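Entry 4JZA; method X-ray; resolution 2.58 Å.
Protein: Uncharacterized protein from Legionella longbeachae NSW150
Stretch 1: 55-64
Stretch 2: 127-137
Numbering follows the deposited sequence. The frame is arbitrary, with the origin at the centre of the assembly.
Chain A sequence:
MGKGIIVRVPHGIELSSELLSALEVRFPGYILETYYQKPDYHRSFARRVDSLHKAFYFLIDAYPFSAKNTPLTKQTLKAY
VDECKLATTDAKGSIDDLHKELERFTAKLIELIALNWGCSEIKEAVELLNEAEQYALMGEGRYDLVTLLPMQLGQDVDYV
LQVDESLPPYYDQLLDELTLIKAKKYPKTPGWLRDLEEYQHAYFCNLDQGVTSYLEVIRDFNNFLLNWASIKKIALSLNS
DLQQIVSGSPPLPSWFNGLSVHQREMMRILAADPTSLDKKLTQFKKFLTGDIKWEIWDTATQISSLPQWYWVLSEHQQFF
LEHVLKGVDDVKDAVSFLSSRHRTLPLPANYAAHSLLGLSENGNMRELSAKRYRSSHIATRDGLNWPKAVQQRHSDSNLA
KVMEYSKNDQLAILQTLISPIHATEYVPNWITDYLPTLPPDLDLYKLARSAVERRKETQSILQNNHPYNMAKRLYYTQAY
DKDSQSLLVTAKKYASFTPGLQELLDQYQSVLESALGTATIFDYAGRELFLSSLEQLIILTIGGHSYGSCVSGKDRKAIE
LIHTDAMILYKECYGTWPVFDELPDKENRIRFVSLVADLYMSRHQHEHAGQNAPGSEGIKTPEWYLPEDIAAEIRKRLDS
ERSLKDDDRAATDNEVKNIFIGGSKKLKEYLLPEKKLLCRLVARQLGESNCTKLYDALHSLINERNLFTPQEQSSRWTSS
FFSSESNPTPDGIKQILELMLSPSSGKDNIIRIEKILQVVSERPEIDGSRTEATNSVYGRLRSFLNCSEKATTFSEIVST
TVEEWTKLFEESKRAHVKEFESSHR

Stretch 1 (55-64) AFYFLIDAYP
Stretch 2 127-137: ELLNEAEQYAL

Two helices from one chain cross almost at right angles and meet mainly through apolar packing, with no hydrogen bond across them. Stretch 1 is helical from A55 to A62, the end of a helix that begins earlier, and then turns into loop at Y63 and P64; stretch 2 is helical throughout, part of a helix extending beyond both its ends. The axes approach to 8.0 Å with 94° between their N-to-C directions, and the contact buries 476 Å², both sides summed. Along both helices phi runs from about -57° to -80° and psi from -27° to -51°, apart from A62 at -102/-35. The i to i+4 ladder of stretch 1 runs from L59 N to A55 O (3.1 Å) through Y63 N to L59 O (2.8 Å), with A62 N to F58 O (2.9 Å) weak; that of stretch 2 includes A132 N to L128 O (2.8 Å) and A136 N to A132 O (2.9 Å).

A55 sets the register: its CA lies 4.4 Å from E133 CA. Its CB points toward stretch 2, 3.5 Å from both CA and CB of E133, while A55 O lies 3.5 Å from A132 CB. A55 has only a methyl where the CA atoms are nearest, and the A132 methyl fits against A55 O. Beyond its CB, E133 (chi1 t, chi2 t, chi3 -161°) extends to greater distance from A55, and its carboxylate oxygens are satisfied elsewhere in the structure. L129 (chi1 t, chi2 p) starts sideways, but its end comes nearer, placing CD1 3.8 Å from A55 CB and 3.9 Å from F56 N.

F56 (chi1 t, chi2 -5°) points its CB away from stretch 2, and Y57 (chi1 m) is out of reach. F58 returns to the contact and has the largest covered area, 80 Å². With chi1 t and chi2 -89°, its ring lies along stretch 2: CD1 is 4.0 Å from A132 CB, CZ 3.6 Å from Y135 CB, and CD2 3.9 Å from A136 CB. One ring face is covered by A136 N and Y135 C. The small side chains of A132 and A136 leave room for this flat ring against the helix backbone, and Y135 (chi1 m) offers its CB while its end leads away.

L59, buried, uses chi1 t and chi2 p. Its CB packs 4.0 Å from A132 CB, and its CD1 reaches 4.1 Å from L128 CB. A132 thus meets A55, F58 and L59, one methyl serving three residues of the crossing helix. Buried I60 (chi1 t, chi2 t) and A62 do not reach stretch 2. D61 (chi1 m) is exposed, a fitting place for a carboxylate, and its OD1 is hydrogen-bonded elsewhere in the structure.

Y63, the first residue to leave helical phi/psi (-111/113), still points toward stretch 2. Chi1 t and chi2 43° bring CE2 to 3.7 Å from L128 CD2, obliquely to the ring. L128 (chi1 m, chi2 t) thereby touches both L59 and Y63, while the Y63 hydroxyl is hydrogen-bonded elsewhere in the structure. P64 (-64/134, C-gamma endo) follows, exposed and clear of the contact.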

ATOM      1  N   ALA A  55       5.780 -11.111  -0.138  1.00 39.38           N
ATOM      2  CA  ALA A  55       4.748 -10.522  -0.953  1.00 41.62           C
ATOM      3  C   ALA A  55       4.734 -11.078  -2.363  1.00 43.20           C
ATOM      4  O   ALA A  55       3.667 -11.160  -2.996  1.00 38.57           O
ATOM      5  CB  ALA A  55       4.872  -9.016  -0.993  1.00 41.34           C
ATOM      6  N   PHE A  56       5.913 -11.410  -2.886  1.00 45.15           N
ATOM      7  CA  PHE A  56       5.938 -12.099  -4.186  1.00 48.13           C
ATOM      8  C   PHE A  56       5.185 -13.425  -4.110  1.00 44.46           C
ATOM      9  O   PHE A  56       4.384 -13.715  -5.001  1.00 40.13           O
ATOM     10  CB  PHE A  56       7.342 -12.360  -4.723  1.00 51.45           C
ATOM     11  CG  PHE A  56       7.361 -13.028  -6.070  1.00 56.33           C
ATOM     12  CD1 PHE A  56       6.249 -13.442  -6.684  1.00 67.13           C
ATOM     13  CD2 PHE A  56       8.485 -13.164  -6.723  1.00 64.85           C
ATOM     14  CE1 PHE A  56       6.274 -14.045  -7.919  1.00 66.57           C
ATOM     15  CE2 PHE A  56       8.514 -13.735  -7.979  1.00 65.42           C
ATOM     16  CZ  PHE A  56       7.412 -14.185  -8.562  1.00 60.32           C
ATOM     17  N   TYR A  57       5.444 -14.211  -3.066  1.00 43.16           N
ATOM     18  CA  TYR A  57       4.763 -15.469  -2.889  1.00 43.68           C
ATOM     19  C   TYR A  57       3.266 -15.278  -2.768  1.00 44.98           C
ATOM     20  O   TYR A  57       2.509 -16.014  -3.394  1.00 49.68           O
ATOM     21  CB  TYR A  57       5.290 -16.247  -1.690  1.00 42.99           C
ATOM     22  CG  TYR A  57       6.513 -17.048  -2.022  1.00 43.21           C
ATOM     23  CD1 TYR A  57       7.696 -16.421  -2.353  1.00 42.04           C
ATOM     24  CD2 TYR A  57       6.479 -18.440  -2.035  1.00 45.07           C
ATOM     25  CE1 TYR A  57       8.836 -17.144  -2.658  1.00 43.41           C
ATOM     26  CE2 TYR A  57       7.612 -19.183  -2.341  1.00 46.21           C
ATOM     27  CZ  TYR A  57       8.797 -18.527  -2.642  1.00 46.44           C
ATOM     28  OH  TYR A  57       9.952 -19.246  -2.941  1.00 48.93           O
ATOM     29  N   PHE A  58       2.814 -14.288  -2.012  1.00 41.89           N
ATOM     30  CA  PHE A  58       1.384 -14.061  -1.960  1.00 39.12           C
ATOM     31  C   PHE A  58       0.830 -13.827  -3.352  1.00 39.84           C
ATOM     32  O   PHE A  58      -0.261 -14.291  -3.707  1.00 42.21           O
ATOM     33  CB  PHE A  58       1.083 -12.845  -1.125  1.00 39.26           C
ATOM     34  CG  PHE A  58      -0.376 -12.649  -0.858  1.00 37.17           C
ATOM     35  CD1 PHE A  58      -1.145 -11.927  -1.729  1.00 35.12           C
ATOM     36  CD2 PHE A  58      -0.953 -13.172   0.279  1.00 37.75           C
ATOM     37  CE1 PHE A  58      -2.463 -11.752  -1.504  1.00 34.13           C
ATOM     38  CE2 PHE A  58      -2.287 -12.999   0.526  1.00 37.28           C
ATOM     39  CZ  PHE A  58      -3.039 -12.285  -0.368  1.00 37.37           C
ATOM     40  N   LEU A  59       1.565 -13.063  -4.132  1.00 40.32           N
ATOM     41  CA  LEU A  59       1.118 -12.626  -5.454  1.00 41.67           C
ATOM     42  C   LEU A  59       0.947 -13.819  -6.358  1.00 44.21           C
ATOM     43  O   LEU A  59      -0.068 -13.961  -7.053  1.00 42.37           O
ATOM     44  CB  LEU A  59       2.139 -11.634  -6.024  1.00 39.81           C
ATOM     45  CG  LEU A  59       1.902 -11.116  -7.426  1.00 41.23           C
ATOM     46  CD1 LEU A  59       0.590 -10.376  -7.586  1.00 40.96           C
ATOM     47  CD2 LEU A  59       3.087 -10.250  -7.823  1.00 40.24           C
ATOM     48  N   ILE A  60       1.942 -14.695  -6.341  1.00 48.36           N
ATOM     49  CA  ILE A  60       1.961 -15.802  -7.281  1.00 51.73           C
ATOM     50  C   ILE A  60       0.933 -16.866  -6.915  1.00 52.27           C
ATOM     51  O   ILE A  60       0.348 -17.491  -7.803  1.00 53.48           O
ATOM     52  CB  ILE A  60       3.380 -16.368  -7.492  1.00 53.14           C
ATOM     53  CG1 ILE A  60       3.434 -17.184  -8.783  1.00 58.88           C
ATOM     54  CG2 ILE A  60       3.838 -17.184  -6.306  1.00 52.11           C
ATOM     55  CD1 ILE A  60       4.838 -17.331  -9.352  1.00 63.85           C
ATOM     56  N   ASP A  61       0.702 -17.049  -5.622  1.00 48.57           N
ATOM     57  CA  ASP A  61      -0.319 -17.967  -5.152  1.00 46.23           C
ATOM     58  C   ASP A  61      -1.741 -17.368  -5.347  1.00 47.36           C
ATOM     59  O   ASP A  61      -2.686 -18.090  -5.493  1.00 46.38           O
ATOM     60  CB  ASP A  61      -0.079 -18.341  -3.666  1.00 47.48           C
ATOM     61  CG  ASP A  61       1.214 -19.177  -3.444  1.00 48.49           C
ATOM     62  OD1 ASP A  61       1.797 -19.668  -4.432  1.00 48.24           O
ATOM     63  OD2 ASP A  61       1.663 -19.324  -2.290  1.00 46.45           O
ATOM     64  N   ALA A  62      -1.909 -16.056  -5.370  1.00 49.89           N
ATOM     65  CA  ALA A  62      -3.261 -15.458  -5.359  1.00 44.29           C
ATOM     66  C   ALA A  62      -3.713 -14.987  -6.717  1.00 45.58           C
ATOM     67  O   ALA A  62      -4.889 -15.049  -7.019  1.00 45.86           O
ATOM     68  CB  ALA A  62      -3.288 -14.286  -4.411  1.00 43.19           C
ATOM     69  N   TYR A  63      -2.784 -14.485  -7.527  1.00 48.37           N
ATOM     70  CA  TYR A  63      -3.160 -13.804  -8.745  1.00 52.65           C
ATOM     71  C   TYR A  63      -2.753 -14.640  -9.987  1.00 56.36           C
ATOM     72  O   TYR A  63      -1.565 -14.831 -10.260  1.00 53.12           O
ATOM     73  CB  TYR A  63      -2.620 -12.359  -8.730  1.00 48.84           C
ATOM     74  CG  TYR A  63      -3.194 -11.425  -9.783  1.00 49.21           C
ATOM     75  CD1 TYR A  63      -4.557 -11.413 -10.078  1.00 49.92           C
ATOM     76  CD2 TYR A  63      -2.373 -10.530 -10.485  1.00 54.28           C
ATOM     77  CE1 TYR A  63      -5.084 -10.580 -11.062  1.00 51.32           C
ATOM     78  CE2 TYR A  63      -2.896  -9.677 -11.487  1.00 53.36           C
ATOM     79  CZ  TYR A  63      -4.254  -9.713 -11.766  1.00 52.67           C
ATOM     80  OH  TYR A  63      -4.837  -8.905 -12.720  1.00 46.05           O
ATOM     81  N   PRO A  64      -3.765 -15.155 -10.737  1.00 64.89           N
ATOM     82  CA  PRO A  64      -3.464 -15.873 -11.980  1.00 68.12           C
ATOM     83  C   PRO A  64      -2.805 -15.015 -13.055  1.00 66.49           C
ATOM     84  O   PRO A  64      -3.262 -13.899 -13.336  1.00 75.99           O
ATOM     85  CB  PRO A  64      -4.853 -16.305 -12.483  1.00 68.37           C
ATOM     86  CG  PRO A  64      -5.781 -15.284 -11.930  1.00 68.06           C
ATOM     87  CD  PRO A  64      -5.231 -15.058 -10.543  1.00 64.36           C
ATOM     88  N   GLU A 127       2.571  -1.786  -8.307  1.00 49.73           N
ATOM     89  CA  GLU A 127       1.355  -1.817  -7.523  1.00 45.39           C
ATOM     90  C   GLU A 127       0.957  -3.225  -7.168  1.00 43.94           C
ATOM     91  O   GLU A 127       0.397  -3.468  -6.102  1.00 45.21           O
ATOM     92  CB  GLU A 127       0.243  -1.107  -8.255  1.00 48.49           C
ATOM     93  CG  GLU A 127       0.548   0.376  -8.392  1.00 59.16           C
ATOM     94  CD  GLU A 127      -0.253   1.098  -9.488  1.00 70.05           C
ATOM     95  OE1 GLU A 127      -1.038   0.446 -10.223  1.00 70.47           O
ATOM     96  OE2 GLU A 127      -0.076   2.344  -9.611  1.00 70.09           O
ATOM     97  N   LEU A 128       1.223  -4.170  -8.046  1.00 43.06           N
ATOM     98  CA  LEU A 128       0.938  -5.581  -7.715  1.00 41.02           C
ATOM     99  C   LEU A 128       1.719  -6.083  -6.486  1.00 39.19           C
ATOM    100  O   LEU A 128       1.112  -6.628  -5.544  1.00 36.57           O
ATOM    101  CB  LEU A 128       1.239  -6.502  -8.881  1.00 37.63           C
ATOM    102  CG  LEU A 128       0.236  -6.493 -10.004  1.00 36.65           C
ATOM    103  CD1 LEU A 128       0.770  -7.329 -11.158  1.00 37.01           C
ATOM    104  CD2 LEU A 128      -1.111  -7.027  -9.575  1.00 37.60           C
ATOM    105  N   LEU A 129       3.038  -5.867  -6.484  1.00 35.15           N
ATOM    106  CA  LEU A 129       3.870  -6.182  -5.297  1.00 34.22           C
ATOM    107  C   LEU A 129       3.451  -5.432  -3.990  1.00 34.51           C
ATOM    108  O   LEU A 129       3.315  -6.013  -2.913  1.00 33.15           O
ATOM    109  CB  LEU A 129       5.324  -5.852  -5.601  1.00 33.16           C
ATOM    110  CG  LEU A 129       6.358  -6.328  -4.576  1.00 33.24           C
ATOM    111  CD1 LEU A 129       6.257  -7.801  -4.320  1.00 33.46           C
ATOM    112  CD2 LEU A 129       7.778  -5.962  -4.977  1.00 32.09           C
ATOM    113  N   ASN A 130       3.229  -4.128  -4.123  1.00 35.64           N
ATOM    114  CA  ASN A 130       2.948  -3.240  -3.013  1.00 33.54           C
ATOM    115  C   ASN A 130       1.697  -3.681  -2.339  1.00 32.91           C
ATOM    116  O   ASN A 130       1.638  -3.759  -1.128  1.00 34.97           O
ATOM    117  CB  ASN A 130       2.795  -1.813  -3.523  1.00 34.59           C
ATOM    118  CG  ASN A 130       2.652  -0.800  -2.399  1.00 34.81           C
ATOM    119  OD1 ASN A 130       3.515  -0.695  -1.534  1.00 32.49           O
ATOM    120  ND2 ASN A 130       1.553  -0.038  -2.425  1.00 35.30           N
ATOM    121  N   GLU A 131       0.694  -4.001  -3.147  1.00 35.63           N
ATOM    122  CA  GLU A 131      -0.672  -4.412  -2.661  1.00 33.56           C
ATOM    123  C   GLU A 131      -0.716  -5.857  -2.238  1.00 32.40           C
ATOM    124  O   GLU A 131      -1.365  -6.196  -1.255  1.00 34.58           O
ATOM    125  CB  GLU A 131      -1.792  -4.052  -3.685  1.00 32.73           C
ATOM    126  CG  GLU A 131      -1.971  -2.539  -3.818  1.00 33.07           C
ATOM    127  CD  GLU A 131      -2.760  -2.076  -5.022  1.00 35.56           C
ATOM    128  OE1 GLU A 131      -3.885  -2.542  -5.297  1.00 39.73           O
ATOM    129  OE2 GLU A 131      -2.283  -1.201  -5.727  1.00 41.75           O
ATOM    130  N   ALA A 132       0.011  -6.717  -2.918  1.00 33.63           N
ATOM    131  CA  ALA A 132       0.174  -8.081  -2.399  1.00 36.10           C
ATOM    132  C   ALA A 132       0.787  -8.085  -1.011  1.00 34.40           C
ATOM    133  O   ALA A 132       0.371  -8.830  -0.177  1.00 35.25           O
ATOM    134  CB  ALA A 132       1.004  -8.953  -3.338  1.00 37.67           C
ATOM    135  N   GLU A 133       1.751  -7.235  -0.738  1.00 36.77           N
ATOM    136  CA  GLU A 133       2.316  -7.221   0.601  1.00 39.19           C
ATOM    137  C   GLU A 133       1.269  -6.839   1.657  1.00 38.58           C
ATOM    138  O   GLU A 133       1.250  -7.389   2.739  1.00 39.98           O
ATOM    139  CB  GLU A 133       3.470  -6.239   0.677  1.00 43.21           C
ATOM    140  CG  GLU A 133       4.263  -6.384   1.966  1.00 46.64           C
ATOM    141  CD  GLU A 133       5.144  -5.187   2.297  1.00 47.79           C
ATOM    142  OE1 GLU A 133       6.043  -5.428   3.112  1.00 46.43           O
ATOM    143  OE2 GLU A 133       4.957  -4.046   1.779  1.00 44.88           O
ATOM    144  N   GLN A 134       0.410  -5.883   1.338  1.00 35.99           N
ATOM    145  CA  GLN A 134      -0.599  -5.426   2.261  1.00 34.38           C
ATOM    146  C   GLN A 134      -1.566  -6.521   2.638  1.00 32.93           C
ATOM    147  O   GLN A 134      -1.836  -6.718   3.798  1.00 32.10           O
ATOM    148  CB  GLN A 134      -1.382  -4.298   1.593  1.00 38.18           C
ATOM    149  CG  GLN A 134      -0.613  -2.997   1.339  1.00 38.89           C
ATOM    150  CD  GLN A 134      -1.467  -2.028   0.573  1.00 43.62           C
ATOM    151  OE1 GLN A 134      -2.601  -2.211   0.493  1.00 54.27           O
ATOM    152  NE2 GLN A 134      -0.978  -1.001   0.115  1.00 46.30           N
ATOM    153  N   TYR A 135      -2.099  -7.220   1.632  1.00 35.24           N
ATOM    154  CA  TYR A 135      -2.989  -8.366   1.847  1.00 35.63           C
ATOM    155  C   TYR A 135      -2.213  -9.509   2.535  1.00 36.72           C
ATOM    156  O   TYR A 135      -2.772 -10.148   3.432  1.00 35.99           O
ATOM    157  CB  TYR A 135      -3.665  -8.848   0.564  1.00 35.26           C
ATOM    158  CG  TYR A 135      -4.834  -8.012   0.171  1.00 35.34           C
ATOM    159  CD1 TYR A 135      -4.673  -6.918  -0.633  1.00 36.82           C
ATOM    160  CD2 TYR A 135      -6.116  -8.341   0.563  1.00 36.29           C
ATOM    161  CE1 TYR A 135      -5.743  -6.133  -0.997  1.00 36.92           C
ATOM    162  CE2 TYR A 135      -7.199  -7.566   0.205  1.00 34.61           C
ATOM    163  CZ  TYR A 135      -6.984  -6.460  -0.565  1.00 36.65           C
ATOM    164  OH  TYR A 135      -8.011  -5.662  -0.929  1.00 41.22           O
ATOM    165  N   ALA A 136      -0.948  -9.743   2.205  1.00 33.57           N
ATOM    166  CA  ALA A 136      -0.202 -10.755   2.999  1.00 37.28           C
ATOM    167  C   ALA A 136      -0.168 -10.416   4.477  1.00 38.52           C
ATOM    168  O   ALA A 136      -0.275 -11.318   5.331  1.00 34.43           O
ATOM    169  CB  ALA A 136       1.255 -10.949   2.537  1.00 37.47           C
ATOM    170  N   LEU A 137      -0.002  -9.114   4.765  1.00 39.09           N
ATOM    171  CA  LEU A 137       0.042  -8.634   6.145  1.00 39.12           C
ATOM    172  C   LEU A 137      -1.326  -8.702   6.861  1.00 42.11           C
ATOM    173  O   LEU A 137      -1.369  -9.022   8.057  1.00 42.66           O
ATOM    174  CB  LEU A 137       0.586  -7.210   6.215  1.00 38.38           C
ATOM    175  CG  LEU A 137       2.050  -7.049   5.840  1.00 39.03           C
ATOM    176  CD1 LEU A 137       2.356  -5.561   5.668  1.00 41.12           C
ATOM    177  CD2 LEU A 137       3.007  -7.697   6.847  1.00 39.22           C
TER